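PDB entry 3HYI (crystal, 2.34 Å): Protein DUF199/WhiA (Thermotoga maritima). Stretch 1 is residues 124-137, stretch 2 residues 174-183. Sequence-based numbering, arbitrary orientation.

Stretch 1 (124-137) SMTNPRYHYHLEIN
Stretch 2, residues 174-183: SIKDILVFLE

The most unusual feature is an isoleucine seated squarely on a tyrosine face. Ile175 CB lies 3.6 Å from the centroid of the Tyr132 ring (CG to CZ), only 6° off the ring normal, a CH-pi contact. Ile175 is t at chi1 and p at chi2, which brings its CD1 to 3.5 Å from Tyr132 CD1. Tyr132 is m, with chi2 -26°.

No hydrogen bond crosses between the stretches; the contact is apolar and buries 461 Å² in total. Stretch 1 is a hairpin. Strand 124-125 pairs with strand 134-137: Ser124 N to Glu135 O is 3.0 Å, and Glu135 N to Ser124 O is 2.9 Å. A loop joins them, with Tyr130 N 2.8 Å from Asn127 O.

Stretch 2 is a helix from Ile175 onward. Ser174 caps it: Asp177 N donates to Ser174 OG at 3.2 Å. Strand 134-137 and the helix run at 60°, with axes 10.4 Å apart at closest approach. The register sets Tyr132 CA 5.9 Å from Ile175 CA, and Leu134 CA 6.7 Å from Ile178 CA.

Alternation along the strand points Leu134 and Ile136 toward the helix. Glu135 stays out of reach and accepts from His133 NE2 through OE1 at 3.0 Å. The helix answers with Ile175, Ile178, Phe181 and Leu182.

Ile178 (m, t) packs its CG1 4.0 Å from Leu134 CB. Its CG2 meets Met125 CE at 3.4 Å. Met125 is extended, t at all three chi angles, and its SD reaches Leu182 CD1 at 3.6 Å.

Phe181 (chi1 t, chi2 93°) offers a ring face to Leu134 CD2, which is 4.1 Å from the Phe181 ring centroid. Leu134 is t at chi1, with chi2 148° between wells. Ile136 CD1 (m, t) approaches Phe181 CZ obliquely at 3.9 Å.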

# COMPACT_ATOMS: atom_id res chain seq x y z
N SER A 124 3.87 13.48 5.56
CA SER A 124 2.60 12.77 5.70
C SER A 124 2.76 11.31 5.32
O SER A 124 3.76 10.91 4.72
CB SER A 124 1.50 13.43 4.85
OG SER A 124 1.83 13.43 3.48
N MET A 125 1.75 10.53 5.67
CA MET A 125 1.74 9.11 5.37
C MET A 125 0.34 8.67 4.97
O MET A 125 -0.66 9.04 5.59
CB MET A 125 2.20 8.30 6.57
CG MET A 125 2.47 6.84 6.23
SD MET A 125 2.56 5.81 7.70
CE MET A 125 2.55 4.18 6.95
N THR A 126 0.30 7.84 3.94
CA THR A 126 -0.94 7.30 3.43
C THR A 126 -1.41 6.13 4.28
O THR A 126 -0.60 5.41 4.87
CB THR A 126 -0.77 6.84 1.98
OG1 THR A 126 -0.83 7.98 1.10
CG2 THR A 126 -1.87 5.88 1.61
N ASN A 127 -2.73 5.94 4.32
CA ASN A 127 -3.32 4.74 4.89
C ASN A 127 -2.85 3.52 4.08
O ASN A 127 -3.17 3.40 2.89
CB ASN A 127 -4.85 4.84 4.85
CG ASN A 127 -5.53 3.81 5.75
OD1 ASN A 127 -5.06 2.68 5.90
ND2 ASN A 127 -6.66 4.19 6.33
N PRO A 128 -2.08 2.62 4.71
CA PRO A 128 -1.44 1.49 4.02
C PRO A 128 -2.42 0.40 3.58
O PRO A 128 -2.03 -0.57 2.92
CB PRO A 128 -0.47 0.94 5.06
CG PRO A 128 -1.12 1.26 6.35
CD PRO A 128 -1.77 2.59 6.15
N ARG A 129 -3.68 0.56 3.95
CA ARG A 129 -4.75 -0.25 3.40
C ARG A 129 -4.96 0.11 1.93
O ARG A 129 -5.55 -0.67 1.18
CB ARG A 129 -6.04 -0.02 4.17
CG ARG A 129 -6.88 -1.26 4.28
CD ARG A 129 -8.26 -0.92 4.80
NE ARG A 129 -8.19 -0.38 6.15
CZ ARG A 129 -8.03 -1.12 7.25
NH1 ARG A 129 -7.91 -2.44 7.18
NH2 ARG A 129 -7.97 -0.52 8.44
N TYR A 130 -4.49 1.29 1.54
CA TYR A 130 -4.67 1.81 0.19
C TYR A 130 -3.38 2.11 -0.55
O TYR A 130 -3.33 1.94 -1.77
CB TYR A 130 -5.53 3.07 0.25
CG TYR A 130 -6.88 2.81 0.86
CD1 TYR A 130 -7.61 1.67 0.52
CD2 TYR A 130 -7.43 3.69 1.79
CE1 TYR A 130 -8.85 1.42 1.08
CE2 TYR A 130 -8.67 3.45 2.36
CZ TYR A 130 -9.37 2.31 2.00
OH TYR A 130 -10.61 2.06 2.56
N HIS A 131 -2.36 2.55 0.17
CA HIS A 131 -1.09 2.90 -0.45
C HIS A 131 0.07 2.67 0.48
O HIS A 131 -0.06 2.78 1.69
CB HIS A 131 -1.05 4.38 -0.82
CG HIS A 131 -2.20 4.84 -1.63
ND1 HIS A 131 -3.29 5.49 -1.10
CD2 HIS A 131 -2.44 4.73 -2.96
CE1 HIS A 131 -4.15 5.77 -2.07
NE2 HIS A 131 -3.66 5.31 -3.20
N TYR A 132 1.22 2.37 -0.12
CA TYR A 132 2.48 2.44 0.59
C TYR A 132 3.15 3.76 0.21
O TYR A 132 3.74 3.87 -0.87
CB TYR A 132 3.38 1.26 0.25
CG TYR A 132 2.90 -0.09 0.75
CD1 TYR A 132 2.06 -0.19 1.87
CD2 TYR A 132 3.30 -1.27 0.13
CE1 TYR A 132 1.63 -1.42 2.33
CE2 TYR A 132 2.87 -2.51 0.59
CZ TYR A 132 2.04 -2.57 1.69
OH TYR A 132 1.60 -3.79 2.17
N HIS A 133 3.03 4.75 1.08
CA HIS A 133 3.58 6.07 0.82
C HIS A 133 3.81 6.87 2.09
O HIS A 133 2.88 7.13 2.86
CB HIS A 133 2.66 6.86 -0.11
CG HIS A 133 3.27 8.10 -0.67
ND1 HIS A 133 4.31 8.07 -1.58
CD2 HIS A 133 2.99 9.41 -0.47
CE1 HIS A 133 4.65 9.30 -1.91
NE2 HIS A 133 3.86 10.13 -1.25
N LEU A 134 5.06 7.26 2.31
CA LEU A 134 5.42 8.22 3.34
C LEU A 134 6.26 9.29 2.67
O LEU A 134 7.22 8.96 1.97
CB LEU A 134 6.20 7.53 4.47
CG LEU A 134 6.57 8.43 5.65
CD1 LEU A 134 6.60 7.64 6.96
CD2 LEU A 134 7.89 9.15 5.41
N GLU A 135 5.90 10.55 2.87
CA GLU A 135 6.58 11.65 2.19
C GLU A 135 7.06 12.73 3.15
O GLU A 135 6.53 12.88 4.24
CB GLU A 135 5.66 12.28 1.13
CG GLU A 135 4.36 12.86 1.68
CD GLU A 135 3.56 13.58 0.63
OE1 GLU A 135 3.41 13.04 -0.49
OE2 GLU A 135 3.06 14.69 0.92
N ILE A 136 8.09 13.46 2.72
CA ILE A 136 8.56 14.65 3.40
C ILE A 136 8.74 15.76 2.37
O ILE A 136 9.51 15.62 1.42
CB ILE A 136 9.89 14.40 4.13
CG1 ILE A 136 9.66 13.57 5.39
CG2 ILE A 136 10.56 15.72 4.51
CD1 ILE A 136 10.94 13.12 6.07
N ASN A 137 8.00 16.86 2.55
CA ASN A 137 8.10 18.02 1.67
C ASN A 137 9.15 18.99 2.18
O ASN A 137 9.22 19.26 3.38
CB ASN A 137 6.75 18.72 1.56
CG ASN A 137 5.76 17.96 0.70
OD1 ASN A 137 5.33 18.44 -0.35
ND2 ASN A 137 5.40 16.76 1.14
N SER A 174 8.57 1.43 0.14
CA SER A 174 8.69 0.13 0.79
C SER A 174 8.02 0.16 2.16
O SER A 174 8.38 0.99 3.00
CB SER A 174 10.17 -0.26 0.94
OG SER A 174 10.32 -1.33 1.85
N ILE A 175 7.07 -0.74 2.39
CA ILE A 175 6.38 -0.82 3.68
C ILE A 175 7.34 -1.24 4.79
O ILE A 175 7.14 -0.88 5.95
CB ILE A 175 5.16 -1.78 3.63
CG1 ILE A 175 4.25 -1.57 4.84
CG2 ILE A 175 5.61 -3.24 3.53
CD1 ILE A 175 3.73 -0.14 4.99
N LYS A 176 8.38 -1.99 4.43
CA LYS A 176 9.44 -2.33 5.37
C LYS A 176 10.17 -1.08 5.84
O LYS A 176 10.30 -0.84 7.04
CB LYS A 176 10.44 -3.30 4.72
CG LYS A 176 11.50 -3.83 5.67
N ASP A 177 10.64 -0.27 4.88
CA ASP A 177 11.36 0.97 5.17
C ASP A 177 10.51 1.98 5.93
O ASP A 177 11.02 2.72 6.77
CB ASP A 177 11.87 1.61 3.88
CG ASP A 177 13.01 0.83 3.23
OD1 ASP A 177 13.53 -0.12 3.86
OD2 ASP A 177 13.39 1.17 2.09
N ILE A 178 9.21 2.01 5.63
CA ILE A 178 8.27 2.90 6.31
C ILE A 178 8.16 2.56 7.80
O ILE A 178 8.17 3.46 8.64
CB ILE A 178 6.87 2.83 5.65
CG1 ILE A 178 6.87 3.59 4.32
CG2 ILE A 178 5.80 3.42 6.57
CD1 ILE A 178 5.63 3.37 3.49
N LEU A 179 8.07 1.27 8.12
CA LEU A 179 7.99 0.82 9.51
C LEU A 179 9.27 1.14 10.28
O LEU A 179 9.21 1.54 11.45
CB LEU A 179 7.69 -0.68 9.58
CG LEU A 179 6.26 -1.06 9.20
CD1 LEU A 179 6.13 -2.57 9.02
CD2 LEU A 179 5.28 -0.55 10.26
N VAL A 180 10.42 0.96 9.63
CA VAL A 180 11.72 1.31 10.22
C VAL A 180 11.78 2.80 10.53
O VAL A 180 12.19 3.21 11.61
CB VAL A 180 12.89 0.96 9.28
CG1 VAL A 180 14.22 1.42 9.87
CG2 VAL A 180 12.93 -0.54 8.99
N PHE A 181 11.36 3.60 9.55
CA PHE A 181 11.30 5.05 9.68
C PHE A 181 10.41 5.46 10.85
O PHE A 181 10.82 6.25 11.71
CB PHE A 181 10.77 5.67 8.38
CG PHE A 181 10.74 7.17 8.39
CD1 PHE A 181 11.81 7.90 7.90
CD2 PHE A 181 9.63 7.85 8.87
CE1 PHE A 181 11.79 9.29 7.90
CE2 PHE A 181 9.60 9.24 8.88
CZ PHE A 181 10.68 9.96 8.39
N LEU A 182 9.20 4.92 10.88
CA LEU A 182 8.22 5.27 11.91
C LEU A 182 8.69 4.87 13.30
O LEU A 182 8.54 5.64 14.25
CB LEU A 182 6.86 4.65 11.60
CG LEU A 182 6.12 5.23 10.39
CD1 LEU A 182 4.86 4.43 10.12
CD2 LEU A 182 5.78 6.70 10.60
N GLU A 183 9.24 3.67 13.43
CA GLU A 183 9.75 3.20 14.72
C GLU A 183 10.96 4.00 15.18
O GLU A 183 11.09 4.30 16.36
CB GLU A 183 10.10 1.71 14.67
CG GLU A 183 10.48 1.15 16.03
CD GLU A 183 10.48 -0.36 16.09
OE1 GLU A 183 10.22 -1.01 15.05
OE2 GLU A 183 10.75 -0.90 17.18